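Local coordinates for 4-hydroxybutyrate coenzyme A transferase (Shewanella oneidensis, PDB 2OAS), which probably transfers coenzyme A between acyl-CoA thioesters and free acids such as acetate or 4-hydroxybutyrate, and binds coenzyme A, at residues P94-E99 against G331-I336; L404-I407 against F412-Q415; G238-V243 against Y272-D277; S119-D122 against M126-L129. All coordinates share one frame; numbering follows the deposited sequence.

Contact 1. Residues P94-E99 against G331-I336; sequences PIFLSE and GQMDFI. With COA (coenzyme A), chain C.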
loop_
_atom_site.group_PDB
_atom_site.type_symbol
_atom_site.label_atom_id
_atom_site.label_comp_id
_atom_site.label_asym_id
_atom_site.label_seq_id
_atom_site.Cartn_x
_atom_site.Cartn_y
_atom_site.Cartn_z
ATOM N N PRO A 94 -0.805 -11.461 9.096
ATOM C CA PRO A 94 -0.634 -10.088 8.629
ATOM C C PRO A 94 -1.884 -9.571 7.896
ATOM O O PRO A 94 -2.381 -10.221 6.978
ATOM C CB PRO A 94 0.599 -10.190 7.736
ATOM C CG PRO A 94 0.495 -11.568 7.165
ATOM C CD PRO A 94 0.055 -12.394 8.344
ATOM N N ILE A 95 -2.382 -8.404 8.302
ATOM C CA ILE A 95 -3.581 -7.832 7.675
ATOM C C ILE A 95 -3.793 -6.378 8.054
ATOM O O ILE A 95 -3.600 -6.012 9.211
ATOM C CB ILE A 95 -4.843 -8.603 8.088
ATOM C CG1 ILE A 95 -6.079 -7.969 7.452
ATOM C CG2 ILE A 95 -5.011 -8.553 9.580
ATOM C CD1 ILE A 95 -7.317 -8.782 7.640
ATOM N N PHE A 96 -4.192 -5.543 7.091
ATOM C CA PHE A 96 -4.438 -4.129 7.410
ATOM C C PHE A 96 -5.547 -4.107 8.440
ATOM O O PHE A 96 -6.467 -4.916 8.380
ATOM C CB PHE A 96 -4.875 -3.326 6.175
ATOM C CG PHE A 96 -3.883 -3.357 5.065
ATOM C CD1 PHE A 96 -2.583 -2.922 5.273
ATOM C CD2 PHE A 96 -4.213 -3.924 3.844
ATOM C CE1 PHE A 96 -1.616 -3.062 4.283
ATOM C CE2 PHE A 96 -3.254 -4.068 2.846
ATOM C CZ PHE A 96 -1.950 -3.639 3.069
ATOM N N LEU A 97 -5.454 -3.187 9.383
ATOM C CA LEU A 97 -6.457 -3.098 10.414
ATOM C C LEU A 97 -7.832 -2.843 9.816
ATOM O O LEU A 97 -8.801 -3.471 10.215
ATOM C CB LEU A 97 -6.090 -2.001 11.414
ATOM C CG LEU A 97 -6.181 -2.554 12.843
ATOM C CD1 LEU A 97 -4.882 -2.265 13.573
ATOM C CD2 LEU A 97 -7.372 -1.962 13.572
ATOM N N SER A 98 -7.906 -1.941 8.840
ATOM C CA SER A 98 -9.180 -1.629 8.193
ATOM C C SER A 98 -9.767 -2.828 7.450
ATOM O O SER A 98 -10.953 -2.837 7.130
ATOM C CB SER A 98 -9.007 -0.464 7.230
ATOM O OG SER A 98 -7.965 -0.734 6.306
ATOM N N GLU A 99 -8.946 -3.835 7.173
ATOM C CA GLU A 99 -9.419 -5.020 6.455
ATOM C C GLU A 99 -10.004 -6.067 7.400
ATOM O O GLU A 99 -10.678 -6.994 6.962
ATOM C CB GLU A 99 -8.285 -5.687 5.668
ATOM C CG GLU A 99 -7.594 -4.845 4.609
ATOM C CD GLU A 99 -8.482 -4.509 3.427
ATOM O OE1 GLU A 99 -9.100 -5.431 2.854
ATOM O OE2 GLU A 99 -8.545 -3.314 3.059
ATOM N N GLY A 331 -2.201 0.262 10.766
ATOM C CA GLY A 331 -2.768 1.145 9.772
ATOM C C GLY A 331 -1.911 2.347 9.460
ATOM O O GLY A 331 -2.430 3.383 9.073
ATOM N N GLN A 332 -0.604 2.221 9.617
ATOM C CA GLN A 332 0.275 3.345 9.331
ATOM C C GLN A 332 0.368 3.568 7.823
ATOM O O GLN A 332 0.535 4.695 7.364
ATOM C CB GLN A 332 1.682 3.087 9.878
ATOM C CG GLN A 332 2.431 2.015 9.116
ATOM C CD GLN A 332 3.922 2.005 9.398
ATOM O OE1 GLN A 332 4.680 1.283 8.747
ATOM N NE2 GLN A 332 4.349 2.798 10.370
HETATM N N MSE A 333 0.254 2.492 7.057
HETATM C CA MSE A 333 0.363 2.604 5.612
HETATM C C MSE A 333 -0.817 3.365 5.024
HETATM O O MSE A 333 -0.651 4.290 4.237
HETATM C CB MSE A 333 0.446 1.218 4.995
HETATM C CG MSE A 333 0.885 1.244 3.555
HETATM SE SE MSE A 333 0.521 -0.437 2.694
HETATM C CE MSE A 333 -1.326 -0.111 2.270
ATOM N N ASP A 334 -2.020 2.956 5.410
ATOM C CA ASP A 334 -3.236 3.605 4.939
ATOM C C ASP A 334 -3.196 5.099 5.258
ATOM O O ASP A 334 -3.603 5.921 4.438
ATOM C CB ASP A 334 -4.452 2.958 5.592
ATOM C CG ASP A 334 -4.818 1.625 4.962
ATOM O OD1 ASP A 334 -5.665 0.919 5.539
ATOM O OD2 ASP A 334 -4.276 1.282 3.892
ATOM N N PHE A 335 -2.701 5.446 6.446
ATOM C CA PHE A 335 -2.606 6.847 6.858
ATOM C C PHE A 335 -1.535 7.614 6.098
ATOM O O PHE A 335 -1.665 8.818 5.855
ATOM C CB PHE A 335 -2.330 6.949 8.360
ATOM C CG PHE A 335 -3.565 6.913 9.196
ATOM C CD1 PHE A 335 -4.476 7.965 9.151
ATOM C CD2 PHE A 335 -3.839 5.828 10.002
ATOM C CE1 PHE A 335 -5.651 7.927 9.899
ATOM C CE2 PHE A 335 -5.009 5.779 10.749
ATOM C CZ PHE A 335 -5.918 6.835 10.697
ATOM N N ILE A 336 -0.470 6.911 5.732
ATOM C CA ILE A 336 0.628 7.514 4.990
ATOM C C ILE A 336 0.223 7.761 3.543
ATOM O O ILE A 336 0.647 8.754 2.936
ATOM C CB ILE A 336 1.885 6.617 5.079
ATOM C CG1 ILE A 336 2.433 6.697 6.509
ATOM C CG2 ILE A 336 2.943 7.047 4.078
ATOM C CD1 ILE A 336 3.684 5.875 6.739
HETATM N N1A COA C . 16.810 -3.862 15.478
HETATM C C2A COA C . 16.996 -4.605 16.723
HETATM N N3A COA C . 16.137 -4.149 17.834
HETATM C C4A COA C . 15.194 -3.025 17.694
HETATM C C5A COA C . 15.008 -2.309 16.457
HETATM C C6A COA C . 15.866 -2.741 15.328
HETATM N N6A COA C . 15.774 -2.093 14.073
HETATM N N7A COA C . 14.060 -1.311 16.613
HETATM C C8A COA C . 13.643 -1.433 17.950
HETATM N N9A COA C . 14.314 -2.475 18.630
HETATM C C1B COA C . 14.168 -2.897 20.009
HETATM C C2B COA C . 14.354 -1.857 21.157
HETATM O O2B COA C . 15.515 -2.055 21.881
HETATM C C3B COA C . 13.090 -1.919 22.015
HETATM O O3B COA C . 13.430 -2.188 23.411
HETATM P P3B COA C . 12.356 -2.313 24.568
HETATM O O7A COA C . 11.469 -1.143 24.717
HETATM O O8A COA C . 11.499 -3.510 24.310
HETATM O O9A COA C . 13.063 -2.558 25.817
HETATM C C4B COA C . 12.201 -2.937 21.408
HETATM O O4B COA C . 12.841 -3.496 20.249
HETATM C C5B COA C . 10.881 -2.075 21.223
HETATM O O5B COA C . 11.084 -0.989 20.303
HETATM P P1A COA C . 10.348 0.499 20.330
HETATM O O1A COA C . 10.525 1.221 21.560
HETATM O O2A COA C . 10.836 1.384 19.206
HETATM O O3A COA C . 8.837 0.108 20.091
HETATM P P2A COA C . 7.680 1.143 19.995
HETATM O O4A COA C . 6.702 0.871 21.044
HETATM O O5A COA C . 8.162 2.502 20.157
HETATM O O6A COA C . 7.049 1.215 18.670
HETATM C CBP COA C . 6.475 0.387 16.351
HETATM C CCP COA C . 7.473 1.262 17.308
HETATM C CDP COA C . 6.927 -0.980 16.977
HETATM C CEP COA C . 6.933 0.452 14.829
HETATM C CAP COA C . 4.839 0.669 16.634
HETATM O OAP COA C . 4.738 2.060 16.198
HETATM C C9P COA C . 3.895 -0.167 15.764
HETATM O O9P COA C . 3.309 -1.101 16.291
HETATM N N8P COA C . 3.745 0.207 14.404
HETATM C C7P COA C . 2.941 -0.333 13.316
HETATM C C6P COA C . 1.928 0.643 12.611
HETATM C C5P COA C . 0.614 0.782 13.263
HETATM O O5P COA C . -0.420 0.814 12.586
HETATM N N4P COA C . 0.653 0.859 14.701
HETATM C C3P COA C . -0.404 0.977 15.695
HETATM C C2P COA C . -1.471 2.113 15.461
HETATM S S1P COA C . -3.181 1.502 15.494
HETATM O O HOH W 1 -5.399 0.241 7.996
#
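S98 and D334 form the polar half of this contact. S98 OG donates to D334 OD1 over 2.9 Å and meets that oxygen nearly along its C-O axis. With chi1 at 54°, S98 OG sits between its own backbone N and carbonyl carbon, on the side that faces D334. The tight half is apolar. M333 is a selenomethionine whose chain bends at chi3, and its methyl CE lies 3.6 Å from F96 CE1. M333 SE stands 4.8 Å from the centroid of the F96 ring, 60° off the ring normal, an oblique Met-aromatic contact. The looser side holds one water: water 1 donates to D334 OD1 at 2.6 Å and takes a weak bond from S98 N. R337 of the second subunit covers this side, with salt bridges to D334 OD2 and E99 and a cation-pi contact to F96. Replacing D334 by an alanine removes the carboxylate, and would probably leave S98 OG and water 1 without this acceptor and take one carboxylate from that arginine. G331, at the N-cap position, belongs to the coenzyme A site and donates its N to coenzyme A O5P at 2.6 Å. The contact joins the loop after strand 91-92 to the start of helix 332-341, where M333 and I336 touch strand 373-375 and D334 and F335 touch helix 292-295.

Contact 2. Residues L404-I407 against F412-Q415; sequences LINI and FREQ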
loop_
_atom_site.group_PDB
_atom_site.type_symbol
_atom_site.label_atom_id
_atom_site.label_comp_id
_atom_site.label_asym_id
_atom_site.label_seq_id
_atom_site.Cartn_x
_atom_site.Cartn_y
_atom_site.Cartn_z
ATOM N N LEU A 404 19.145 9.750 3.980
ATOM C CA LEU A 404 18.989 8.872 5.113
ATOM C C LEU A 404 20.252 8.777 5.964
ATOM O O LEU A 404 20.180 8.865 7.191
ATOM C CB LEU A 404 18.566 7.483 4.653
ATOM C CG LEU A 404 17.092 7.351 4.292
ATOM C CD1 LEU A 404 16.783 5.933 3.873
ATOM C CD2 LEU A 404 16.251 7.746 5.494
ATOM N N ILE A 405 21.408 8.605 5.334
ATOM C CA ILE A 405 22.628 8.510 6.111
ATOM C C ILE A 405 22.917 9.828 6.841
ATOM O O ILE A 405 23.696 9.851 7.792
ATOM C CB ILE A 405 23.850 8.138 5.247
ATOM C CG1 ILE A 405 24.185 9.268 4.303
ATOM C CG2 ILE A 405 23.553 6.903 4.417
ATOM C CD1 ILE A 405 25.392 8.964 3.471
ATOM N N ASN A 406 22.286 10.921 6.421
ATOM C CA ASN A 406 22.508 12.200 7.087
ATOM C C ASN A 406 21.741 12.331 8.399
ATOM O O ASN A 406 22.051 13.210 9.202
ATOM C CB ASN A 406 22.148 13.376 6.182
ATOM C CG ASN A 406 23.167 13.593 5.076
ATOM O OD1 ASN A 406 24.379 13.468 5.295
ATOM N ND2 ASN A 406 22.683 13.933 3.880
ATOM N N ILE A 407 20.743 11.478 8.615
ATOM C CA ILE A 407 19.987 11.526 9.866
ATOM C C ILE A 407 20.267 10.265 10.682
ATOM O O ILE A 407 19.712 10.057 11.759
ATOM C CB ILE A 407 18.446 11.669 9.632
ATOM C CG1 ILE A 407 17.902 10.438 8.902
ATOM C CG2 ILE A 407 18.147 12.957 8.862
ATOM C CD1 ILE A 407 16.407 10.495 8.649
ATOM N N PHE A 412 27.400 5.204 12.534
ATOM C CA PHE A 412 27.161 4.258 11.450
ATOM C C PHE A 412 27.224 4.880 10.050
ATOM O O PHE A 412 27.068 4.177 9.049
ATOM C CB PHE A 412 25.804 3.565 11.607
ATOM C CG PHE A 412 25.594 2.917 12.946
ATOM C CD1 PHE A 412 24.872 3.569 13.946
ATOM C CD2 PHE A 412 26.085 1.644 13.200
ATOM C CE1 PHE A 412 24.643 2.965 15.179
ATOM C CE2 PHE A 412 25.865 1.023 14.437
ATOM C CZ PHE A 412 25.137 1.689 15.427
ATOM N N ARG A 413 27.438 6.193 9.978
ATOM C CA ARG A 413 27.513 6.892 8.702
ATOM C C ARG A 413 28.491 6.228 7.743
ATOM O O ARG A 413 28.146 5.947 6.593
ATOM C CB ARG A 413 27.930 8.351 8.913
ATOM C CG ARG A 413 26.797 9.368 8.813
ATOM C CD ARG A 413 25.787 9.169 9.895
ATOM N NE ARG A 413 25.676 10.301 10.814
ATOM C CZ ARG A 413 25.059 11.448 10.540
ATOM N NH1 ARG A 413 24.497 11.630 9.357
ATOM N NH2 ARG A 413 24.972 12.398 11.463
ATOM N N GLU A 414 29.710 5.994 8.224
ATOM C CA GLU A 414 30.775 5.364 7.447
ATOM C C GLU A 414 30.324 4.027 6.841
ATOM O O GLU A 414 30.435 3.818 5.628
ATOM C CB GLU A 414 32.013 5.169 8.333
ATOM C CG GLU A 414 32.906 3.976 7.962
ATOM C CD GLU A 414 33.467 3.240 9.203
ATOM O OE1 GLU A 414 34.450 3.739 9.808
ATOM O OE2 GLU A 414 32.893 2.162 9.566
ATOM N N GLN A 415 29.816 3.120 7.674
ATOM C CA GLN A 415 29.335 1.830 7.181
ATOM C C GLN A 415 28.224 2.020 6.150
ATOM O O GLN A 415 28.287 1.469 5.050
ATOM C CB GLN A 415 28.784 0.967 8.316
ATOM C CG GLN A 415 29.763 -0.015 8.923
ATOM C CD GLN A 415 30.315 -1.009 7.912
ATOM O OE1 GLN A 415 29.572 -1.588 7.117
ATOM N NE2 GLN A 415 31.629 -1.216 7.946
#
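R413 reaches back along the chain to the backbone of I405. R413 NH1 donates to I405 O over 2.5 Å, which is short, so the exact length deserves caution at this resolution. The N-H...O angle is 146°. The donor approaches in the plane of the carbonyl, on a lone pair. I405 O itself is tilted from the guanidinium plane, near the edge of the group. The shape of the arginine explains the approach. R413 does not start out aimed at I405, but the chain bends at chi2 (64°) and again at chi3 (117°), and the end swings in. This curl runs the aliphatic part beside the same oxygen: R413 CD lies 3.0 Å from I405 O and R413 CG 3.3 Å from it. N406 O is the second carbonyl near the charge, 2.9 Å from R413 NH1. The I405 side chain stands beside the arginine without close contact, and it packs instead on L312 and L428. I407 turns away and rests on I383 and T385 of strand 382-385. Within the first segment, I407 N bonds to L404 O at 3.0 Å. The two segments belong to successive helices, 397-405 and 410-422, joined by a short turn. The positive group of the second helix comes to the last part of helix 397-405, near the carbonyls of I405 and N406. The carbonyl dipoles would probably favour its charge, and the bond, if its short length is real, would help tie the two helices without any partner carboxylate across this contact.

Contact 3. Residues G238-V243 against Y272-D277; sequences GILQLV and YDYVDD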
loop_
_atom_site.group_PDB
_atom_site.type_symbol
_atom_site.label_atom_id
_atom_site.label_comp_id
_atom_site.label_asym_id
_atom_site.label_seq_id
_atom_site.Cartn_x
_atom_site.Cartn_y
_atom_site.Cartn_z
ATOM N N GLY A 238 -1.697 13.116 25.421
ATOM C CA GLY A 238 -1.019 14.150 24.664
ATOM C C GLY A 238 -2.001 15.057 23.952
ATOM O O GLY A 238 -1.888 16.286 23.987
ATOM N N ILE A 239 -2.988 14.451 23.316
ATOM C CA ILE A 239 -3.973 15.228 22.584
ATOM C C ILE A 239 -4.855 16.032 23.520
ATOM O O ILE A 239 -5.091 17.222 23.309
ATOM C CB ILE A 239 -4.843 14.314 21.739
ATOM C CG1 ILE A 239 -3.944 13.415 20.894
ATOM C CG2 ILE A 239 -5.751 15.140 20.857
ATOM C CD1 ILE A 239 -3.017 14.180 19.981
ATOM N N LEU A 240 -5.323 15.369 24.565
ATOM C CA LEU A 240 -6.181 15.993 25.554
ATOM C C LEU A 240 -5.631 17.355 26.003
ATOM O O LEU A 240 -6.388 18.315 26.148
ATOM C CB LEU A 240 -6.342 15.041 26.747
ATOM C CG LEU A 240 -7.144 15.488 27.967
ATOM C CD1 LEU A 240 -8.580 15.790 27.583
ATOM C CD2 LEU A 240 -7.079 14.399 29.015
ATOM N N GLN A 241 -4.321 17.445 26.202
ATOM C CA GLN A 241 -3.692 18.692 26.636
ATOM C C GLN A 241 -3.802 19.822 25.617
ATOM O O GLN A 241 -3.972 20.977 25.988
ATOM C CB GLN A 241 -2.218 18.452 26.961
ATOM C CG GLN A 241 -1.992 17.561 28.176
ATOM C CD GLN A 241 -0.527 17.502 28.583
ATOM O OE1 GLN A 241 0.295 16.858 27.917
ATOM N NE2 GLN A 241 -0.188 18.196 29.677
ATOM N N LEU A 242 -3.689 19.490 24.335
ATOM C CA LEU A 242 -3.775 20.486 23.272
ATOM C C LEU A 242 -5.220 20.919 23.071
ATOM O O LEU A 242 -5.497 22.017 22.585
ATOM C CB LEU A 242 -3.204 19.922 21.964
ATOM C CG LEU A 242 -1.696 20.110 21.716
ATOM C CD1 LEU A 242 -0.901 19.718 22.939
ATOM C CD2 LEU A 242 -1.265 19.299 20.504
ATOM N N VAL A 243 -6.146 20.052 23.446
ATOM C CA VAL A 243 -7.545 20.378 23.311
ATOM C C VAL A 243 -7.905 21.444 24.332
ATOM O O VAL A 243 -8.537 22.446 23.991
ATOM C CB VAL A 243 -8.431 19.133 23.530
ATOM C CG1 VAL A 243 -9.903 19.523 23.533
ATOM C CG2 VAL A 243 -8.143 18.115 22.428
ATOM N N TYR A 272 -10.088 8.983 29.919
ATOM C CA TYR A 272 -11.315 8.198 29.860
ATOM C C TYR A 272 -12.484 9.024 30.371
ATOM O O TYR A 272 -13.654 8.774 30.054
ATOM C CB TYR A 272 -11.176 6.922 30.695
ATOM C CG TYR A 272 -10.003 6.051 30.299
ATOM C CD1 TYR A 272 -9.589 5.966 28.971
ATOM C CD2 TYR A 272 -9.323 5.290 31.249
ATOM C CE1 TYR A 272 -8.521 5.143 28.600
ATOM C CE2 TYR A 272 -8.260 4.464 30.891
ATOM C CZ TYR A 272 -7.858 4.396 29.562
ATOM O OH TYR A 272 -6.798 3.610 29.175
ATOM N N ASP A 273 -12.155 10.029 31.157
ATOM C CA ASP A 273 -13.152 10.891 31.739
ATOM C C ASP A 273 -13.611 11.914 30.726
ATOM O O ASP A 273 -14.765 12.349 30.719
ATOM C CB ASP A 273 -12.537 11.606 32.912
ATOM C CG ASP A 273 -13.501 11.818 33.997
ATOM O OD1 ASP A 273 -14.558 12.439 33.729
ATOM O OD2 ASP A 273 -13.205 11.348 35.111
ATOM N N TYR A 274 -12.676 12.294 29.873
ATOM C CA TYR A 274 -12.932 13.276 28.845
ATOM C C TYR A 274 -13.738 12.657 27.724
ATOM O O TYR A 274 -14.672 13.269 27.220
ATOM C CB TYR A 274 -11.601 13.819 28.301
ATOM C CG TYR A 274 -11.735 14.687 27.070
ATOM C CD1 TYR A 274 -12.419 15.900 27.115
ATOM C CD2 TYR A 274 -11.200 14.279 25.848
ATOM C CE1 TYR A 274 -12.576 16.685 25.971
ATOM C CE2 TYR A 274 -11.351 15.056 24.698
ATOM C CZ TYR A 274 -12.046 16.255 24.767
ATOM O OH TYR A 274 -12.243 16.999 23.625
ATOM N N VAL A 275 -13.400 11.439 27.335
ATOM C CA VAL A 275 -14.136 10.808 26.248
ATOM C C VAL A 275 -15.488 10.304 26.713
ATOM O O VAL A 275 -16.404 10.143 25.910
ATOM C CB VAL A 275 -13.329 9.639 25.622
ATOM C CG1 VAL A 275 -11.920 10.106 25.323
ATOM C CG2 VAL A 275 -13.316 8.434 26.535
ATOM N N ASP A 276 -15.619 10.078 28.010
ATOM C CA ASP A 276 -16.876 9.565 28.549
ATOM C C ASP A 276 -18.118 10.383 28.196
ATOM O O ASP A 276 -18.299 11.489 28.678
ATOM C CB ASP A 276 -16.781 9.403 30.067
ATOM C CG ASP A 276 -17.973 8.666 30.638
ATOM O OD1 ASP A 276 -18.616 7.913 29.874
ATOM O OD2 ASP A 276 -18.261 8.827 31.843
ATOM N N ASP A 277 -18.955 9.819 27.335
ATOM C CA ASP A 277 -20.192 10.462 26.923
ATOM C C ASP A 277 -19.948 11.872 26.410
ATOM O O ASP A 277 -20.740 12.766 26.676
ATOM C CB ASP A 277 -21.159 10.486 28.120
ATOM C CG ASP A 277 -22.609 10.700 27.712
ATOM O OD1 ASP A 277 -22.918 10.626 26.501
ATOM O OD2 ASP A 277 -23.451 10.930 28.616
#
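L240 lays its CD1 methyl over one face of the Y274 ring. The methyl is 3.7 Å from the ring centroid and 27° off the ring normal, a CH-pi contact. It is not centred: it is shifted toward the rim, and its nearest ring atom is Y274 CG, at 3.4 Å from L240 CD1. Y274 CD2 is almost as close, at 3.5 Å from the same methyl. The leucine and tyrosine side chains run antiparallel to one another, so the leucine covers the root of the ring rather than its hydroxyl end. That end belongs to V243. V243 CG1 lies 3.4 Å from Y274 OH and 4.1 Å from Y274 CZ, and it comes in obliquely, one turn further along the helix. The torsions put both groups in place. Y274 holds CG anti to its backbone N (chi1 171°), which sends the ring out toward the other helix. L240 likewise holds CG anti to its N, and its chi2 then carries CD1 over the ring. No hydrogen bond crosses between the segments; the join is apolar, with the tyrosine lying between the two helices. L240 also touches K270 and L271 of helix 269-275. Elsewhere on helix 237-244, I239 and L242 pack on L219 of helix 213-220. Helix 269-275 in turn leans on strand 281-283, with Y274 against V281 and V275 against F283.

Contact 4. Residues S119-D122 against M126-L129; sequences SPPD and MCSL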
loop_
_atom_site.group_PDB
_atom_site.type_symbol
_atom_site.label_atom_id
_atom_site.label_comp_id
_atom_site.label_asym_id
_atom_site.label_seq_id
_atom_site.Cartn_x
_atom_site.Cartn_y
_atom_site.Cartn_z
ATOM N N SER A 119 -20.094 -0.564 28.735
ATOM C CA SER A 119 -20.605 0.274 29.809
ATOM C C SER A 119 -21.978 -0.278 30.129
ATOM O O SER A 119 -22.594 -0.933 29.300
ATOM C CB SER A 119 -20.711 1.723 29.364
ATOM O OG SER A 119 -21.396 1.805 28.135
ATOM N N PRO A 120 -22.462 -0.047 31.347
ATOM C CA PRO A 120 -23.779 -0.559 31.706
ATOM C C PRO A 120 -24.872 -0.070 30.765
ATOM O O PRO A 120 -24.787 1.013 30.192
ATOM C CB PRO A 120 -23.961 -0.061 33.135
ATOM C CG PRO A 120 -23.187 1.210 33.143
ATOM C CD PRO A 120 -21.932 0.818 32.415
ATOM N N PRO A 121 -25.906 -0.882 30.576
ATOM C CA PRO A 121 -27.010 -0.501 29.695
ATOM C C PRO A 121 -27.757 0.716 30.221
ATOM O O PRO A 121 -27.858 0.910 31.433
ATOM C CB PRO A 121 -27.885 -1.749 29.703
ATOM C CG PRO A 121 -27.662 -2.290 31.098
ATOM C CD PRO A 121 -26.157 -2.195 31.197
ATOM N N ASP A 122 -28.272 1.535 29.310
ATOM C CA ASP A 122 -29.045 2.729 29.694
ATOM C C ASP A 122 -30.530 2.436 29.690
ATOM O O ASP A 122 -30.947 1.296 29.468
ATOM C CB ASP A 122 -28.773 3.892 28.743
ATOM C CG ASP A 122 -29.032 3.539 27.289
ATOM O OD1 ASP A 122 -29.891 2.672 27.021
ATOM O OD2 ASP A 122 -28.381 4.140 26.408
HETATM N N MSE A 126 -29.082 0.190 25.998
HETATM C CA MSE A 126 -27.937 0.332 25.118
HETATM C C MSE A 126 -26.623 0.414 25.892
HETATM O O MSE A 126 -26.517 1.129 26.886
HETATM C CB MSE A 126 -28.091 1.572 24.231
HETATM C CG MSE A 126 -29.172 1.472 23.139
HETATM SE SE MSE A 126 -28.706 0.355 21.593
HETATM C CE MSE A 126 -26.814 0.672 21.537
ATOM N N CYS A 127 -25.635 -0.347 25.425
ATOM C CA CYS A 127 -24.315 -0.390 26.033
ATOM C C CYS A 127 -23.305 0.169 25.043
ATOM O O CYS A 127 -23.611 0.361 23.871
ATOM C CB CYS A 127 -23.903 -1.823 26.378
ATOM S SG CYS A 127 -24.980 -2.672 27.544
ATOM N N SER A 128 -22.091 0.404 25.519
ATOM C CA SER A 128 -21.066 0.955 24.667
ATOM C C SER A 128 -19.785 0.123 24.704
ATOM O O SER A 128 -19.394 -0.395 25.750
ATOM C CB SER A 128 -20.768 2.399 25.100
ATOM O OG SER A 128 -19.722 2.962 24.329
ATOM N N LEU A 129 -19.147 -0.008 23.546
ATOM C CA LEU A 129 -17.894 -0.729 23.430
ATOM C C LEU A 129 -16.808 0.125 24.045
ATOM O O LEU A 129 -15.652 -0.279 24.105
ATOM C CB LEU A 129 -17.568 -0.980 21.968
ATOM C CG LEU A 129 -18.542 -1.925 21.283
ATOM C CD1 LEU A 129 -18.088 -2.187 19.858
ATOM C CD2 LEU A 129 -18.618 -3.217 22.061
#
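D122 OD1 is held by two backbone N-H groups. M126 N donates to D122 OD1 at 2.8 Å and 167°, a straight bond that arrives from above the carboxylate plane, 55° out of it. H124 N adds a weak bond, so the aspartate opens a weakly closed Asx turn. With chi1 at 55°, D122 CG lies between its backbone N and carbonyl carbon, and the carboxylate comes alongside M126. The backbone closes the same loop: D122 N bonds to M126 O at 3.0 Å. M126 O also receives a CA-H...O contact from P121 CA at 3.3 Å. S119 N donates to S128 O at 3.1 Å, in the carbonyl plane and on a lone pair. S128 N answers with a weak bond to S119 OG. Between these polar ends C127 packs against P121, with C127 SG 3.7 Å from P121 CB. The S128 hydroxyl points elsewhere, to G130 N and T157 OG1. The other carboxylate oxygen, D122 OD2, forms a salt bridge with R156. With an alanine in its place, M126 N is likely to lose this acceptor and R156 this counter-charge, and the turn would probably be freer to move. The chemistry suggests a hairpin-like turn in which one carboxylate both closes the loop and links it to R156. The two prolines offer no N-H, and bonds from S119 and D122 on their two sides hold the strand.

How the contacts relate
Reading from the N terminus, contact 1 opens first, at 94-99, and closes last of the three in its span, at 331-336. Inside its long loop lie contact 4, a tight turn after strand 113-118, and then contact 3, which pairs helix 237-244 with helix 269-275. Those two follow one another in series. Contact 2 opens only after contact 1 has closed and joins helices 397-405 and 410-422. No contacts cross. Contact 1 ties the N-terminal and C-terminal family regions together beside the coenzyme. Contacts 3 and 4 have nearest atoms about 7 Å apart, and R156 links them: it pairs with D122 and its N bonds D276.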